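Long-range contacts in Lpg2148(MvcA) (Legionella pneumophila subsp. pneumophila str. Philadelphia 1, PDB 6K11), which probably acts as a Legionella effector deamidase that regulates the ubiquitin-conjugating enzyme UBE2N by reversing its ubiquitination: residues Lys55-Val60 with Leu371-His376; Asp279-Lys284 with Ala302-Lys307. One frame throughout, in Å; residues are numbered along the deposited sequence.

Contact 1: residues Lys55-Val60 with Leu371-His376; sequences KEVSKV and LAMTEH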
ATOM      1  N   LYS A  55      25.431 -11.609  -3.863  1.00 43.58           N
ATOM      2  CA  LYS A  55      24.516 -11.306  -2.770  1.00 43.16           C
ATOM      3  C   LYS A  55      23.271 -10.581  -3.270  1.00 44.90           C
ATOM      4  O   LYS A  55      22.139 -10.937  -2.910  1.00 40.91           O
ATOM      5  CB  LYS A  55      25.244 -10.463  -1.717  1.00 47.84           C
ATOM      6  CG  LYS A  55      24.381 -10.026  -0.534  1.00 52.80           C
ATOM      7  CD  LYS A  55      25.014  -8.859   0.215  1.00 58.12           C
ATOM      8  CE  LYS A  55      24.230  -8.517   1.478  1.00 64.13           C
ATOM      9  NZ  LYS A  55      24.833  -7.375   2.232  1.00 69.19           N
ATOM     10  N   GLU A  56      23.459  -9.553  -4.103  1.00 40.35           N
ATOM     11  CA  GLU A  56      22.312  -8.783  -4.573  1.00 41.89           C
ATOM     12  C   GLU A  56      21.429  -9.614  -5.492  1.00 39.40           C
ATOM     13  O   GLU A  56      20.200  -9.489  -5.460  1.00 37.92           O
ATOM     14  CB  GLU A  56      22.776  -7.514  -5.286  1.00 42.19           C
ATOM     15  CG  GLU A  56      23.392  -6.486  -4.361  1.00 46.72           C
ATOM     16  CD  GLU A  56      22.395  -5.938  -3.360  1.00 51.81           C
ATOM     17  OE1 GLU A  56      21.180  -5.924  -3.661  1.00 54.87           O
ATOM     18  OE2 GLU A  56      22.826  -5.513  -2.271  1.00 58.05           O
ATOM     19  N   VAL A  57      22.033 -10.464  -6.318  1.00 35.87           N
ATOM     20  CA  VAL A  57      21.243 -11.301  -7.214  1.00 37.03           C
ATOM     21  C   VAL A  57      20.407 -12.290  -6.407  1.00 37.26           C
ATOM     22  O   VAL A  57      19.214 -12.486  -6.672  1.00 33.46           O
ATOM     23  CB  VAL A  57      22.154 -12.005  -8.234  1.00 36.75           C
ATOM     24  CG1 VAL A  57      21.377 -13.038  -9.027  1.00 36.27           C
ATOM     25  CG2 VAL A  57      22.795 -10.956  -9.186  1.00 31.11           C
ATOM     26  N   SER A  58      21.020 -12.916  -5.398  1.00 36.91           N
ATOM     27  CA  SER A  58      20.291 -13.855  -4.547  1.00 37.78           C
ATOM     28  C   SER A  58      19.103 -13.180  -3.867  1.00 38.81           C
ATOM     29  O   SER A  58      17.991 -13.726  -3.842  1.00 39.17           O
ATOM     30  CB  SER A  58      21.238 -14.458  -3.503  1.00 38.70           C
ATOM     31  OG  SER A  58      20.507 -15.167  -2.503  1.00 44.02           O
ATOM     32  N   LYS A  59      19.322 -11.985  -3.311  1.00 33.21           N
ATOM     33  CA  LYS A  59      18.258 -11.277  -2.604  1.00 39.43           C
ATOM     34  C   LYS A  59      17.048 -11.045  -3.509  1.00 42.29           C
ATOM     35  O   LYS A  59      15.907 -11.340  -3.131  1.00 38.10           O
ATOM     36  CB  LYS A  59      18.802  -9.955  -2.063  1.00 44.54           C
ATOM     37  CG  LYS A  59      17.750  -9.000  -1.504  1.00 51.81           C
ATOM     38  CD  LYS A  59      18.428  -7.821  -0.801  1.00 52.44           C
ATOM     39  CE  LYS A  59      17.581  -6.554  -0.857  1.00 60.04           C
ATOM     40  NZ  LYS A  59      18.383  -5.350  -0.477  1.00 66.71           N
ATOM     41  N   VAL A  60      17.285 -10.545  -4.723  1.00 37.92           N
ATOM     42  CA  VAL A  60      16.190 -10.243  -5.644  1.00 37.33           C
ATOM     43  C   VAL A  60      15.512 -11.524  -6.117  1.00 35.45           C
ATOM     44  O   VAL A  60      14.280 -11.602  -6.185  1.00 37.87           O
ATOM     45  CB  VAL A  60      16.721  -9.404  -6.822  1.00 36.04           C
ATOM     46  CG1 VAL A  60      15.677  -9.314  -7.930  1.00 36.53           C
ATOM     47  CG2 VAL A  60      17.129  -8.030  -6.334  1.00 38.37           C
ATOM     48  N   LEU A 371      19.451 -13.826 -15.436  1.00 33.75           N
ATOM     49  CA  LEU A 371      20.590 -13.672 -16.332  1.00 35.80           C
ATOM     50  C   LEU A 371      20.810 -12.208 -16.701  1.00 37.37           C
ATOM     51  O   LEU A 371      21.940 -11.704 -16.655  1.00 35.82           O
ATOM     52  CB  LEU A 371      20.372 -14.523 -17.578  1.00 36.72           C
ATOM     53  CG  LEU A 371      21.464 -14.329 -18.622  1.00 44.07           C
ATOM     54  CD1 LEU A 371      22.774 -14.929 -18.100  1.00 44.51           C
ATOM     55  CD2 LEU A 371      21.063 -14.932 -19.955  1.00 50.47           C
ATOM     56  N   ALA A 372      19.737 -11.503 -17.072  1.00 36.26           N
ATOM     57  CA  ALA A 372      19.870 -10.095 -17.444  1.00 36.26           C
ATOM     58  C   ALA A 372      20.374  -9.260 -16.273  1.00 37.09           C
ATOM     59  O   ALA A 372      21.230  -8.374 -16.441  1.00 34.74           O
ATOM     60  CB  ALA A 372      18.532  -9.557 -17.952  1.00 34.07           C
ATOM     61  N   MET A 373      19.841  -9.513 -15.080  1.00 34.71           N
ATOM     62  CA  MET A 373      20.305  -8.801 -13.893  1.00 33.80           C
ATOM     63  C   MET A 373      21.795  -9.039 -13.664  1.00 35.12           C
ATOM     64  O   MET A 373      22.558  -8.091 -13.420  1.00 35.73           O
ATOM     65  CB  MET A 373      19.489  -9.237 -12.665  1.00 34.49           C
ATOM     66  CG  MET A 373      19.865  -8.505 -11.370  1.00 34.32           C
ATOM     67  SD  MET A 373      19.000  -9.061  -9.862  1.00 26.32           S
ATOM     68  CE  MET A 373      19.901  -8.116  -8.627  1.00 42.15           C
ATOM     69  N   THR A 374      22.229 -10.300 -13.745  1.00 34.24           N
ATOM     70  CA  THR A 374      23.620 -10.633 -13.444  1.00 36.01           C
ATOM     71  C   THR A 374      24.566 -10.019 -14.472  1.00 38.32           C
ATOM     72  O   THR A 374      25.587  -9.415 -14.120  1.00 38.73           O
ATOM     73  CB  THR A 374      23.800 -12.149 -13.403  1.00 38.53           C
ATOM     74  OG1 THR A 374      22.883 -12.718 -12.454  1.00 36.53           O
ATOM     75  CG2 THR A 374      25.221 -12.500 -12.998  1.00 40.74           C
ATOM     76  N   GLU A 375      24.240 -10.164 -15.759  1.00 39.10           N
ATOM     77  CA  GLU A 375      25.106  -9.613 -16.795  1.00 39.26           C
ATOM     78  C   GLU A 375      25.149  -8.088 -16.724  1.00 38.93           C
ATOM     79  O   GLU A 375      26.216  -7.483 -16.890  1.00 36.32           O
ATOM     80  CB  GLU A 375      24.644 -10.112 -18.167  1.00 41.67           C
ATOM     81  CG  GLU A 375      24.748 -11.639 -18.289  1.00 46.96           C
ATOM     82  CD  GLU A 375      24.403 -12.187 -19.672  1.00 56.03           C
ATOM     83  OE1 GLU A 375      24.857 -13.315 -20.000  1.00 57.87           O
ATOM     84  OE2 GLU A 375      23.667 -11.504 -20.427  1.00 60.17           O
ATOM     85  N   HIS A 376      24.011  -7.450 -16.433  1.00 35.28           N
ATOM     86  CA  HIS A 376      23.987  -5.993 -16.341  1.00 38.44           C
ATOM     87  C   HIS A 376      24.808  -5.503 -15.151  1.00 42.03           C
ATOM     88  O   HIS A 376      25.535  -4.504 -15.251  1.00 38.82           O
ATOM     89  CB  HIS A 376      22.538  -5.501 -16.255  1.00 37.25           C
ATOM     90  CG  HIS A 376      22.350  -4.066 -16.648  1.00 37.40           C
ATOM     91  ND1 HIS A 376      22.919  -3.521 -17.783  1.00 37.58           N
ATOM     92  CD2 HIS A 376      21.661  -3.061 -16.054  1.00 37.49           C
ATOM     93  CE1 HIS A 376      22.580  -2.246 -17.874  1.00 34.82           C
ATOM     94  NE2 HIS A 376      21.819  -1.940 -16.840  1.00 37.72           N
TER

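Contact 2: residues Asp279-Lys284 with Ala302-Lys307; sequences DKYIEK and AEFFSK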
ATOM      1  N   ASP A 279     -23.575  -4.678  -1.112  1.00 43.26           N
ATOM      2  CA  ASP A 279     -24.109  -3.818  -0.056  1.00 45.87           C
ATOM      3  C   ASP A 279     -23.509  -4.184   1.296  1.00 41.31           C
ATOM      4  O   ASP A 279     -23.030  -3.311   2.028  1.00 43.61           O
ATOM      5  CB  ASP A 279     -25.637  -3.913  -0.005  1.00 48.04           C
ATOM      6  CG  ASP A 279     -26.310  -3.293  -1.219  1.00 53.03           C
ATOM      7  OD1 ASP A 279     -25.803  -2.283  -1.752  1.00 56.43           O
ATOM      8  OD2 ASP A 279     -27.367  -3.816  -1.631  1.00 64.26           O
ATOM      9  N   LYS A 280     -23.517  -5.478   1.635  1.00 42.31           N
ATOM     10  CA  LYS A 280     -22.917  -5.929   2.888  1.00 43.56           C
ATOM     11  C   LYS A 280     -21.419  -5.651   2.935  1.00 40.91           C
ATOM     12  O   LYS A 280     -20.892  -5.261   3.984  1.00 38.35           O
ATOM     13  CB  LYS A 280     -23.175  -7.421   3.098  1.00 45.46           C
ATOM     14  CG  LYS A 280     -22.912  -7.889   4.533  1.00 50.47           C
ATOM     15  CD  LYS A 280     -23.920  -7.272   5.503  1.00 56.06           C
ATOM     16  CE  LYS A 280     -25.356  -7.605   5.096  1.00 57.54           C
ATOM     17  NZ  LYS A 280     -26.269  -6.420   5.098  1.00 60.02           N
ATOM     18  N   TYR A 281     -20.710  -5.879   1.819  1.00 38.64           N
ATOM     19  CA  TYR A 281     -19.284  -5.542   1.771  1.00 38.40           C
ATOM     20  C   TYR A 281     -19.061  -4.064   2.084  1.00 37.11           C
ATOM     21  O   TYR A 281     -18.200  -3.713   2.898  1.00 35.64           O
ATOM     22  CB  TYR A 281     -18.681  -5.905   0.400  1.00 36.05           C
ATOM     23  CG  TYR A 281     -17.144  -5.926   0.372  1.00 34.33           C
ATOM     24  CD1 TYR A 281     -16.416  -4.767   0.111  1.00 36.74           C
ATOM     25  CD2 TYR A 281     -16.429  -7.106   0.601  1.00 34.84           C
ATOM     26  CE1 TYR A 281     -15.023  -4.765   0.084  1.00 32.71           C
ATOM     27  CE2 TYR A 281     -15.017  -7.115   0.572  1.00 34.73           C
ATOM     28  CZ  TYR A 281     -14.328  -5.934   0.315  1.00 34.90           C
ATOM     29  OH  TYR A 281     -12.935  -5.915   0.294  1.00 31.39           O
ATOM     30  N   ILE A 282     -19.839  -3.177   1.458  1.00 36.34           N
ATOM     31  CA  ILE A 282     -19.658  -1.746   1.712  1.00 37.63           C
ATOM     32  C   ILE A 282     -19.976  -1.416   3.167  1.00 38.19           C
ATOM     33  O   ILE A 282     -19.278  -0.618   3.809  1.00 37.90           O
ATOM     34  CB  ILE A 282     -20.515  -0.908   0.742  1.00 42.68           C
ATOM     35  CG1 ILE A 282     -19.989  -1.035  -0.684  1.00 38.92           C
ATOM     36  CG2 ILE A 282     -20.506   0.554   1.158  1.00 43.84           C
ATOM     37  CD1 ILE A 282     -20.866  -0.347  -1.710  1.00 42.35           C
ATOM     38  N   GLU A 283     -21.028  -2.026   3.712  1.00 36.98           N
ATOM     39  CA  GLU A 283     -21.395  -1.735   5.092  1.00 41.53           C
ATOM     40  C   GLU A 283     -20.263  -2.080   6.043  1.00 39.79           C
ATOM     41  O   GLU A 283     -19.967  -1.316   6.969  1.00 42.20           O
ATOM     42  CB  GLU A 283     -22.669  -2.494   5.462  1.00 44.10           C
ATOM     43  CG  GLU A 283     -23.914  -1.899   4.810  1.00 46.88           C
ATOM     44  CD  GLU A 283     -25.102  -2.832   4.892  1.00 55.76           C
ATOM     45  OE1 GLU A 283     -25.097  -3.718   5.781  1.00 55.96           O
ATOM     46  OE2 GLU A 283     -26.032  -2.677   4.066  1.00 59.66           O
ATOM     47  N   LYS A 284     -19.594  -3.213   5.810  1.00 36.33           N
ATOM     48  CA  LYS A 284     -18.486  -3.600   6.674  1.00 38.59           C
ATOM     49  C   LYS A 284     -17.286  -2.677   6.497  1.00 36.68           C
ATOM     50  O   LYS A 284     -16.557  -2.417   7.464  1.00 37.86           O
ATOM     51  CB  LYS A 284     -18.102  -5.053   6.403  1.00 39.01           C
ATOM     52  CG  LYS A 284     -19.002  -6.067   7.108  1.00 46.19           C
ATOM     53  CD  LYS A 284     -18.248  -7.380   7.350  1.00 52.14           C
ATOM     54  CE  LYS A 284     -18.933  -8.253   8.391  1.00 56.60           C
ATOM     55  NZ  LYS A 284     -18.388  -9.648   8.383  1.00 57.96           N
ATOM     56  N   ALA A 302      -8.999  -8.528   8.783  1.00 28.72           N
ATOM     57  CA  ALA A 302      -8.544  -9.885   8.496  1.00 29.37           C
ATOM     58  C   ALA A 302      -9.529 -10.624   7.592  1.00 35.17           C
ATOM     59  O   ALA A 302      -9.121 -11.299   6.635  1.00 33.22           O
ATOM     60  CB  ALA A 302      -8.325 -10.647   9.805  1.00 31.40           C
ATOM     61  N   GLU A 303     -10.833 -10.512   7.879  1.00 34.14           N
ATOM     62  CA  GLU A 303     -11.840 -11.176   7.047  1.00 36.25           C
ATOM     63  C   GLU A 303     -11.722 -10.755   5.585  1.00 34.85           C
ATOM     64  O   GLU A 303     -11.791 -11.598   4.677  1.00 30.26           O
ATOM     65  CB  GLU A 303     -13.249 -10.874   7.569  1.00 37.12           C
ATOM     66  CG  GLU A 303     -14.394 -11.520   6.754  1.00 42.13           C
ATOM     67  CD  GLU A 303     -15.803 -11.121   7.249  1.00 52.38           C
ATOM     68  OE1 GLU A 303     -15.918 -10.274   8.173  1.00 53.88           O
ATOM     69  OE2 GLU A 303     -16.799 -11.658   6.719  1.00 49.17           O
ATOM     70  N   PHE A 304     -11.556  -9.456   5.329  1.00 30.39           N
ATOM     71  CA  PHE A 304     -11.564  -9.002   3.943  1.00 30.77           C
ATOM     72  C   PHE A 304     -10.204  -9.141   3.259  1.00 32.81           C
ATOM     73  O   PHE A 304     -10.160  -9.376   2.048  1.00 29.29           O
ATOM     74  CB  PHE A 304     -12.034  -7.545   3.866  1.00 30.98           C
ATOM     75  CG  PHE A 304     -13.540  -7.381   3.973  1.00 32.77           C
ATOM     76  CD1 PHE A 304     -14.355  -8.477   4.229  1.00 34.52           C
ATOM     77  CD2 PHE A 304     -14.124  -6.122   3.848  1.00 33.98           C
ATOM     78  CE1 PHE A 304     -15.754  -8.333   4.322  1.00 38.29           C
ATOM     79  CE2 PHE A 304     -15.511  -5.961   3.936  1.00 37.58           C
ATOM     80  CZ  PHE A 304     -16.327  -7.066   4.168  1.00 34.56           C
ATOM     81  N   PHE A 305      -9.092  -8.988   3.987  1.00 30.03           N
ATOM     82  CA  PHE A 305      -7.802  -8.756   3.339  1.00 30.69           C
ATOM     83  C   PHE A 305      -6.727  -9.801   3.649  1.00 29.20           C
ATOM     84  O   PHE A 305      -5.627  -9.713   3.088  1.00 29.06           O
ATOM     85  CB  PHE A 305      -7.255  -7.359   3.716  1.00 29.89           C
ATOM     86  CG  PHE A 305      -8.255  -6.226   3.539  1.00 31.59           C
ATOM     87  CD1 PHE A 305      -9.043  -6.141   2.397  1.00 29.07           C
ATOM     88  CD2 PHE A 305      -8.395  -5.249   4.517  1.00 33.47           C
ATOM     89  CE1 PHE A 305      -9.978  -5.122   2.240  1.00 30.54           C
ATOM     90  CE2 PHE A 305      -9.309  -4.201   4.353  1.00 34.00           C
ATOM     91  CZ  PHE A 305     -10.100  -4.144   3.208  1.00 32.15           C
ATOM     92  N   SER A 306      -6.990 -10.780   4.508  1.00 29.07           N
ATOM     93  CA  SER A 306      -5.959 -11.781   4.763  1.00 30.25           C
ATOM     94  C   SER A 306      -5.832 -12.728   3.571  1.00 27.22           C
ATOM     95  O   SER A 306      -6.738 -12.865   2.755  1.00 27.47           O
ATOM     96  CB  SER A 306      -6.282 -12.608   6.024  1.00 29.30           C
ATOM     97  OG  SER A 306      -7.235 -13.613   5.713  1.00 32.07           O
ATOM     98  N   LYS A 307      -4.695 -13.399   3.494  1.00 28.07           N
ATOM     99  CA  LYS A 307      -4.608 -14.604   2.676  1.00 28.62           C
ATOM    100  C   LYS A 307      -5.687 -15.602   3.109  1.00 29.03           C
ATOM    101  O   LYS A 307      -5.952 -15.768   4.305  1.00 27.90           O
ATOM    102  CB  LYS A 307      -3.216 -15.226   2.843  1.00 30.93           C
ATOM    103  CG  LYS A 307      -2.951 -16.442   1.958  1.00 33.40           C
ATOM    104  CD  LYS A 307      -1.567 -17.002   2.249  1.00 35.90           C
ATOM    105  CE  LYS A 307      -1.179 -18.128   1.271  1.00 37.18           C
ATOM    106  NZ  LYS A 307       0.056 -18.831   1.760  1.00 39.88           N
TER
HETATM  107  O   HOH W   1     -11.631  -8.044   0.049  1.00 32.12           O

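Contact 1: residues Lys55-Val60 with Leu371-His376
Met373 reaches Val57 and Val60 because its CG stands anti to the backbone N (chi1 -178°) and the chain stays extended through CG, SD and CE, spending its whole length on crossing the gap. In Thr374 CG2 takes that place anti to the backbone N, which leaves OG1 beside the N (chi1 -56°) and facing Val57. The methionine methyl comes to rest against the first turn of the partner segment. Met373 CE lies 3.5 Å from Glu56 O, a carbonyl already used in the helix by the N of Val60. Met373 CE is also 3.7 Å from Val57 CA, so the methyl meets backbone as well as side chain. Alongside, Val60 offers CG2 at 3.6 Å from Met373 CE. The sulfur rides over the stem of the same valine, with Met373 SD 3.8 Å from Val60 CB, so Val60 packs against both the sulfur and the methyl. Val57 and Met373 run past each other in opposite directions. Val57 instead meets Thr374 at about a right angle, both its methyls resting against the hydroxyl, CG2 of Val57 3.7 Å from Thr374 OG1. That oxygen is hydrogen-bonded to Lys370 O one turn back in its own helix, and toward Val57 it makes van der Waals contact. Here the backbones come nearest, Val57 CA lying 6.7 Å from Thr374 CA. Helix 28-39 adjoins the same layer, where Ser39 touches Met373 and Gln35 touches Val60. The segment axes approach to 10.3 Å at 158° between their directions, a spacing that the long methionine can bridge. This is near-antiparallel helix packing with an apolar seam, joining helix 49-64 to the C-terminal helix 358-381 in the all-helical part of the chain.

Contact 2: residues Asp279-Lys284 with Ala302-Lys307
The backbones come nearest at Tyr281 and Phe304, whose CA atoms are 8.7 Å apart, with segment 279-284 wholly helical and segment 302-307 leaving its helix at Ser306. The rings of Tyr281 and Phe304 form an offset stack, almost flat on one another: the planes differ by 5° and the centroids are 4.0 Å apart. The two side chains come from the two helices and slide past each other head to tail, so that Tyr281 CE2 lies over the Phe304 face, 3.5 Å from Phe304 CD2. Phe304 owes its position to a CG that sits anti to its carbonyl carbon (chi1 -79°), which sends the ring toward the other helix. On the side of the Phe304 plane away from Tyr281, Lys284 comes obliquely to the ring tip, its CB 3.5 Å from Phe304 CZ. Its extended chain then carries the ammonium to the carboxylate of Glu303, crossing that side chain at about a right angle. Lys284 NZ is 2.6 Å from Glu303 OE1, on the syn lone pair, and this salt bridge lies at the border of the aromatic packing. The arrangement is a pair of consecutive helices, 278-288 and 294-305, folded back by a short connection and set against the antiparallel sheet: strand 228-238 supplies Phe234 and Ile236 to Tyr281, and His232 meets the Phe305 ring edge-to-face. At the other end of the tyrosine, Tyr281 OH approaches Phe305 CE1 to 3.6 Å. A water in the plane of the tyrosine ring, at its edge, joins that hydroxyl to the helix end by donating to Phe304 O over 2.8 Å. Lys269 also gathers the helix end, its NZ hydrogen-bonded to the backbone oxygens of Glu303 and Ser306.

Overall arrangement
From the N terminus, the chain first passes through helix 28-39 and helix 49-64, whose residues 55-60 wait for a partner more than 300 residues later. Between residues 60 and 371 the chain builds both sheets, the mixed one within the MvcA insertion domain. Contact 2 is a local event in that span: it closes a short loop of 17 residues, mostly helical, and joins helices 278-288 and 294-305, whose aromatic side chains reach the antiparallel sheet. Later, contact 1 packs helix 49-64 against the C-terminal helix 358-381 and so closes a loop of 310 residues, with contact 2 inside it. The centres of contact 1 and contact 2 are 39 Å apart, on opposite sides of the chain's centre.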